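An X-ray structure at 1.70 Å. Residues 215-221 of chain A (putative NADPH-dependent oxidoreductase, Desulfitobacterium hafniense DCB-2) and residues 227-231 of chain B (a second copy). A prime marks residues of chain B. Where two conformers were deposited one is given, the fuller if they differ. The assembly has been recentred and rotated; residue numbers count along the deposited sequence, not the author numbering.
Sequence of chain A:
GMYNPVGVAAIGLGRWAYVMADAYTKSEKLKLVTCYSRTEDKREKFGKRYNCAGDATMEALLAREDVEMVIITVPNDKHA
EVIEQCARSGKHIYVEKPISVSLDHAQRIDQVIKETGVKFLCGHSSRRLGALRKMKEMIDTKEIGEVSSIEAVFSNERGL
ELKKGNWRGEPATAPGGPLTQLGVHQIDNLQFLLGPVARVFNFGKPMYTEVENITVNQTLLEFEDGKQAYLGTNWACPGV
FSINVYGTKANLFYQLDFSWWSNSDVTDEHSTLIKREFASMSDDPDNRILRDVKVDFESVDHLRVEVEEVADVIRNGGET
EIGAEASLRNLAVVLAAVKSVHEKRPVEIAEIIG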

# COMPACT_ATOMS: atom_id res chain seq x y z
N THR A 215 -1.03 1.06 -17.24
CA THR A 215 0.10 1.79 -16.67
C THR A 215 0.05 1.96 -15.15
O THR A 215 1.01 2.53 -14.62
CB THR A 215 0.25 3.19 -17.27
OG1 THR A 215 -0.87 4.04 -17.12
CG2 THR A 215 0.41 3.07 -18.80
N VAL A 216 -1.03 1.48 -14.54
CA VAL A 216 -1.25 1.62 -13.09
C VAL A 216 -1.91 0.34 -12.58
O VAL A 216 -2.96 -0.04 -13.10
CB VAL A 216 -2.13 2.83 -12.75
CG1 VAL A 216 -2.46 2.86 -11.25
CG2 VAL A 216 -1.50 4.15 -13.16
N ASN A 217 -1.28 -0.33 -11.63
CA ASN A 217 -1.78 -1.52 -11.00
C ASN A 217 -1.72 -1.34 -9.46
O ASN A 217 -0.80 -0.70 -8.97
CB ASN A 217 -1.03 -2.81 -11.28
CG ASN A 217 -0.94 -3.17 -12.76
OD1 ASN A 217 -1.87 -3.72 -13.31
ND2 ASN A 217 0.23 -2.84 -13.28
N GLN A 218 -2.69 -1.96 -8.81
CA GLN A 218 -2.60 -2.25 -7.38
C GLN A 218 -2.94 -3.75 -7.26
O GLN A 218 -4.00 -4.18 -7.66
CB GLN A 218 -3.52 -1.37 -6.59
CG GLN A 218 -2.99 0.05 -6.54
CD GLN A 218 -3.75 0.98 -5.62
OE1 GLN A 218 -4.99 1.00 -5.68
NE2 GLN A 218 -3.09 1.74 -4.76
N THR A 219 -2.01 -4.49 -6.65
CA THR A 219 -2.10 -5.93 -6.61
C THR A 219 -2.07 -6.40 -5.15
O THR A 219 -1.17 -5.91 -4.45
CB THR A 219 -0.92 -6.59 -7.35
OG1 THR A 219 -0.86 -6.01 -8.65
CG2 THR A 219 -1.16 -8.08 -7.47
N LEU A 220 -2.99 -7.29 -4.83
CA LEU A 220 -2.95 -7.98 -3.54
C LEU A 220 -2.47 -9.42 -3.76
O LEU A 220 -2.81 -10.11 -4.71
CB LEU A 220 -4.32 -8.01 -2.87
CG LEU A 220 -4.92 -6.64 -2.58
CD1 LEU A 220 -6.23 -6.84 -1.80
CD2 LEU A 220 -3.97 -5.72 -1.85
N LEU A 221 -1.68 -9.88 -2.81
CA LEU A 221 -1.12 -11.21 -2.73
C LEU A 221 -1.44 -11.85 -1.38
O LEU A 221 -1.41 -11.20 -0.34
CB LEU A 221 0.40 -11.17 -2.92
CG LEU A 221 0.89 -10.23 -4.04
CD1 LEU A 221 2.11 -9.46 -3.60
CD2 LEU A 221 1.18 -11.03 -5.30
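Chain B (227-231) KQAYL

Both stretches are extended. Residues 216-221 of chain A belong to a strand, and residues 228-231 of chain B belong to another; Thr215 and Lys227′ precede them in loop or turn. The two strands run in roughly the same direction, with 27° between their N-to-C axes. Their axes come no closer than 8.0 Å. The nearest CA pair is Gln218 CA and Tyr230′ CA, at 7.1 Å. No hydrogen bond links the two stretches directly. Contact is made mainly by side chains, with one water between them.

The directions of the CA-to-CB bonds alternate along most of the contact. Those of Val216 and Gln218 point toward chain B, that of Asn217 away. On chain B, those of Gln228′ and Tyr230′ point toward chain A, that of Ala229′ away.

Gln218 is the centre of the contact and has the largest area covered by the other stretch. Its chi1 (m) and chi2 (t) carry the amide out to the chain B backbone. Gln218 OE1 lies 3.4 Å from Gln228′ CB and 3.0 Å from Ala229′ C, so Ala229′ is met through its backbone. Gln218 OE1 is also 3.1 Å from Ala229′ N, but the angle is too poor for a hydrogen bond. Gln218 NE2 lies 3.6 Å from Tyr230′ CB.

Water 1 lies between the two glutamines. The O of water 1 lies 2.7 Å from Gln218 OE1 and accepts a hydrogen bond from Gln228′ NE2 at 3.1 Å. The water spans a gap that the amides do not close themselves.

Gln228′ OE1 is 3.9 Å from Val216 O and 4.3 Å from Val216 CG1. The CA-to-CB bond of Leu220 points sideways, but the end of the side chain comes nearer, and Leu220 CD2 meets Tyr230′ CD1 at 4.3 Å, oblique to the ring.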

# COMPACT_ATOMS: atom_id res chain seq x y z
N LYS B 227 -10.05 6.02 -10.77
CA LYS B 227 -8.86 6.16 -9.91
C LYS B 227 -8.85 4.97 -8.96
O LYS B 227 -9.90 4.30 -8.85
CB LYS B 227 -8.89 7.48 -9.19
CG LYS B 227 -8.81 8.71 -10.09
CD LYS B 227 -8.45 9.92 -9.22
CE LYS B 227 -8.26 11.16 -10.08
NZ LYS B 227 -9.50 11.49 -10.81
N GLN B 228 -7.72 4.70 -8.31
CA GLN B 228 -7.63 3.50 -7.49
C GLN B 228 -7.05 3.78 -6.11
O GLN B 228 -6.33 4.77 -5.96
CB GLN B 228 -6.72 2.48 -8.15
CG GLN B 228 -7.27 1.94 -9.45
CD GLN B 228 -6.41 0.91 -10.14
OE1 GLN B 228 -6.29 0.92 -11.37
NE2 GLN B 228 -5.85 -0.02 -9.37
N ALA B 229 -7.36 2.92 -5.15
CA ALA B 229 -6.73 3.05 -3.84
C ALA B 229 -6.53 1.67 -3.18
O ALA B 229 -7.23 0.72 -3.50
CB ALA B 229 -7.50 3.96 -2.92
N TYR B 230 -5.54 1.65 -2.30
CA TYR B 230 -5.19 0.60 -1.37
C TYR B 230 -5.48 1.07 0.06
O TYR B 230 -5.10 2.20 0.37
CB TYR B 230 -3.71 0.24 -1.52
CG TYR B 230 -3.17 -0.49 -0.32
CD1 TYR B 230 -3.56 -1.81 -0.06
CD2 TYR B 230 -2.30 0.13 0.56
CE1 TYR B 230 -3.05 -2.46 1.05
CE2 TYR B 230 -1.79 -0.52 1.68
CZ TYR B 230 -2.19 -1.82 1.90
OH TYR B 230 -1.73 -2.52 2.99
N LEU B 231 -6.10 0.20 0.86
CA LEU B 231 -6.25 0.48 2.28
C LEU B 231 -5.75 -0.72 3.09
O LEU B 231 -6.31 -1.80 2.94
CB LEU B 231 -7.70 0.79 2.62
CG LEU B 231 -8.04 0.87 4.11
CD1 LEU B 231 -7.25 1.98 4.80
CD2 LEU B 231 -9.52 1.13 4.28
O HOH W 1 -7.06 -0.46 -6.58